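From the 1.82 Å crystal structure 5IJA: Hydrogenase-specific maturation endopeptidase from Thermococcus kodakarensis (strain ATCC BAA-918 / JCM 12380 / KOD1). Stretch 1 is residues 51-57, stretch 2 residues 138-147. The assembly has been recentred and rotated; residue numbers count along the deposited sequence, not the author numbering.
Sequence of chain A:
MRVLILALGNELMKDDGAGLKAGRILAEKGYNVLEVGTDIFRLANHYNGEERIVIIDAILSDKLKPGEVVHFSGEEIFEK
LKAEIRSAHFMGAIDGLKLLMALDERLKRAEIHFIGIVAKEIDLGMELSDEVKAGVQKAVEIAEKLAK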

# COMPACT_ATOMS: atom_id res chain seq x y z
N GLU A 51 -8.23 0.55 13.75
CA GLU A 51 -8.81 1.87 13.55
C GLU A 51 -8.05 2.68 12.51
O GLU A 51 -8.53 3.73 12.08
CB GLU A 51 -8.86 2.65 14.87
CG GLU A 51 -9.66 1.97 15.99
CD GLU A 51 -8.79 1.25 17.02
OE1 GLU A 51 -7.76 0.66 16.64
OE2 GLU A 51 -9.14 1.30 18.22
N ARG A 52 -6.86 2.21 12.14
CA ARG A 52 -6.04 2.84 11.13
C ARG A 52 -5.58 1.77 10.15
O ARG A 52 -5.16 0.69 10.58
CB ARG A 52 -4.84 3.55 11.74
CG ARG A 52 -3.99 4.33 10.73
CD ARG A 52 -2.91 5.14 11.46
NE ARG A 52 -3.53 6.13 12.34
CZ ARG A 52 -2.92 6.70 13.38
NH1 ARG A 52 -1.66 6.39 13.68
NH2 ARG A 52 -3.57 7.59 14.12
N ILE A 53 -5.71 2.05 8.86
CA ILE A 53 -5.24 1.15 7.80
C ILE A 53 -4.18 1.86 6.96
O ILE A 53 -4.43 2.95 6.45
CB ILE A 53 -6.38 0.73 6.87
CG1 ILE A 53 -7.54 0.10 7.64
CG2 ILE A 53 -5.88 -0.22 5.79
CD1 ILE A 53 -7.19 -1.15 8.37
N VAL A 54 -3.02 1.24 6.79
CA VAL A 54 -1.97 1.85 6.01
C VAL A 54 -1.71 1.00 4.77
O VAL A 54 -1.21 -0.11 4.88
CB VAL A 54 -0.69 1.96 6.81
CG1 VAL A 54 0.43 2.46 5.94
CG2 VAL A 54 -0.92 2.87 8.02
N ILE A 55 -2.07 1.53 3.60
CA ILE A 55 -1.91 0.80 2.34
C ILE A 55 -0.58 1.17 1.71
O ILE A 55 -0.25 2.34 1.62
CB ILE A 55 -3.07 1.12 1.39
CG1 ILE A 55 -4.37 0.61 2.00
CG2 ILE A 55 -2.87 0.51 0.01
CD1 ILE A 55 -5.58 1.24 1.39
N ILE A 56 0.20 0.19 1.31
CA ILE A 56 1.47 0.44 0.67
C ILE A 56 1.48 -0.22 -0.70
O ILE A 56 1.21 -1.37 -0.82
CB ILE A 56 2.67 -0.07 1.49
CG1 ILE A 56 2.60 0.37 2.93
CG2 ILE A 56 3.96 0.44 0.90
CD1 ILE A 56 3.82 0.05 3.73
N ASP A 57 1.79 0.56 -1.71
CA ASP A 57 1.68 0.14 -3.08
C ASP A 57 2.75 0.71 -4.00
O ASP A 57 3.22 1.78 -3.78
CB ASP A 57 0.31 0.52 -3.60
CG ASP A 57 -0.07 -0.20 -4.87
OD1 ASP A 57 0.63 -1.11 -5.29
OD2 ASP A 57 -1.07 0.18 -5.46
N LYS A 138 12.12 4.43 2.70
CA LYS A 138 11.37 5.57 3.20
C LYS A 138 9.89 5.24 3.42
O LYS A 138 9.26 5.79 4.32
CB LYS A 138 11.51 6.78 2.28
CG LYS A 138 11.37 8.09 3.07
CD LYS A 138 12.22 9.23 2.51
CE LYS A 138 12.28 10.38 3.53
NZ LYS A 138 12.52 11.72 2.93
N ALA A 139 9.34 4.34 2.59
CA ALA A 139 7.97 3.88 2.83
C ALA A 139 7.86 3.19 4.18
O ALA A 139 6.88 3.39 4.91
CB ALA A 139 7.53 2.93 1.71
N VAL A 140 8.86 2.39 4.53
CA VAL A 140 8.87 1.70 5.81
C VAL A 140 8.93 2.70 6.97
O VAL A 140 8.24 2.52 7.99
CB VAL A 140 10.05 0.71 5.89
CG1 VAL A 140 10.22 0.16 7.33
CG2 VAL A 140 9.81 -0.43 4.93
N GLU A 141 9.72 3.75 6.81
CA GLU A 141 9.85 4.80 7.83
C GLU A 141 8.54 5.53 8.09
O GLU A 141 8.17 5.78 9.24
CB GLU A 141 10.90 5.82 7.43
CG GLU A 141 12.33 5.33 7.47
CD GLU A 141 13.29 6.42 7.06
OE1 GLU A 141 12.98 7.61 7.32
OE2 GLU A 141 14.34 6.10 6.46
N ILE A 142 7.84 5.88 7.01
CA ILE A 142 6.54 6.52 7.13
C ILE A 142 5.55 5.61 7.84
O ILE A 142 4.83 6.04 8.74
CB ILE A 142 5.99 6.92 5.74
CG1 ILE A 142 6.93 7.91 5.06
CG2 ILE A 142 4.59 7.52 5.85
CD1 ILE A 142 6.54 8.31 3.64
N ALA A 143 5.51 4.34 7.45
CA ALA A 143 4.56 3.41 8.03
C ALA A 143 4.80 3.18 9.53
O ALA A 143 3.85 3.02 10.30
CB ALA A 143 4.62 2.08 7.29
N GLU A 144 6.06 3.14 9.95
CA GLU A 144 6.37 2.91 11.37
C GLU A 144 5.86 4.07 12.22
O GLU A 144 5.37 3.87 13.33
CB GLU A 144 7.88 2.71 11.59
CG GLU A 144 8.43 1.42 10.97
CD GLU A 144 9.66 0.88 11.69
OE1 GLU A 144 9.55 0.48 12.87
OE2 GLU A 144 10.74 0.85 11.06
N LYS A 145 5.98 5.28 11.69
CA LYS A 145 5.39 6.45 12.34
C LYS A 145 3.87 6.34 12.46
O LYS A 145 3.30 6.69 13.49
CB LYS A 145 5.79 7.73 11.59
CG LYS A 145 7.29 7.89 11.51
CD LYS A 145 7.75 9.08 10.68
CE LYS A 145 9.26 9.26 10.85
NZ LYS A 145 9.90 10.00 9.73
N LEU A 146 3.20 5.84 11.41
CA LEU A 146 1.75 5.76 11.44
C LEU A 146 1.27 4.66 12.38
O LEU A 146 0.13 4.68 12.85
CB LEU A 146 1.20 5.52 10.02
CG LEU A 146 1.54 6.62 9.01
CD1 LEU A 146 1.01 6.27 7.62
CD2 LEU A 146 0.97 7.95 9.48
N ALA A 147 2.14 3.70 12.66
CA ALA A 147 1.77 2.55 13.46
C ALA A 147 2.40 2.65 14.85
O ALA A 147 3.43 2.03 15.12
CB ALA A 147 2.21 1.27 12.78

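Strand residues 52-57 lie against helix residues 138-146, and the two run almost exactly antiparallel: their directions differ by 176°, and the axes come within 9.8 Å of each other. Because side chains alternate between the two sides of a strand, Arg 52, Val 54 and Ile 56 point toward the helix, while Ile 53, Ile 55 and Asp 57 have no contact with it. The helix answers with residues three or four apart, Ala 139, Ala 143 and Leu 146, which form one stripe along its side. Two residues of strand and about four of helix advance by similar distances, so the two patterns stay in step: the CA of Val 54 is 7.0 Å from the CA of Ala 143, and the CA of Ile 56 is 7.7 Å from the CA of Ala 139.

Leu 146 gives the most surface to the contact, 74 Å², and serves it in two ways. Its side chain, in the m, t rotamer, brings CD1 to 3.9 Å from CG2 of Val 54, the closest apolar approach between the stretches. Its backbone carbonyl supplies the one hydrogen bond across them: NH1 of Arg 52 donates to O of Leu 146 at 2.6 Å, a short bond with an N-H...O angle of 152°. This carbonyl belongs to the last turn of the helix, where fewer amide groups follow to pair with such oxygens, and Ala 147 already departs from helical phi and psi. A guanidinium suits such a site, since it can present an N-H in its own plane, and the oxygen indeed sits at its edge, near that plane. Arg 52 reaches it with chi1 and chi2 both t, then turns at chi3, which is m. The aliphatic part of the side chain passes near Leu 146 as well, with CD of Arg 52 4.4 Å from CB of Leu 146. The polar end of the contact thus falls where both partners are partly exposed.

Val 54, with 48 Å² covered, is buried in the middle. A beta-branched residue is at home in a strand, and both methyls of Val 54 lie near CD1 of Leu 146, CG2 of Val 54 at 3.9 Å and CG1 of Val 54 at 4.2 Å; CG1 of Val 54 also lies 4.4 Å from CB of Ala 143. Ile 56 continues the layer, with CD1 of Ile 56 4.2 Å from CB of Ala 143 and CG2 of Ile 56 4.4 Å from CB of Ala 139. Ala 143 therefore touches both strand residues with a single methyl.

The rule to be read here is one of complementary sizes. Where the backbones are nearest, the helix carries alanine and the strand supplies the branched bulk; toward the helix end, a leucine extends to meet the valine. Only 268 Å² is buried in all, counting both sides, and the apolar contacts are modest in number, with the arginine bond added at one end. Elsewhere on the helix, Lys 138, Glu 141 and Glu 144 lie out of reach of the strand, leaving charge off the packed face.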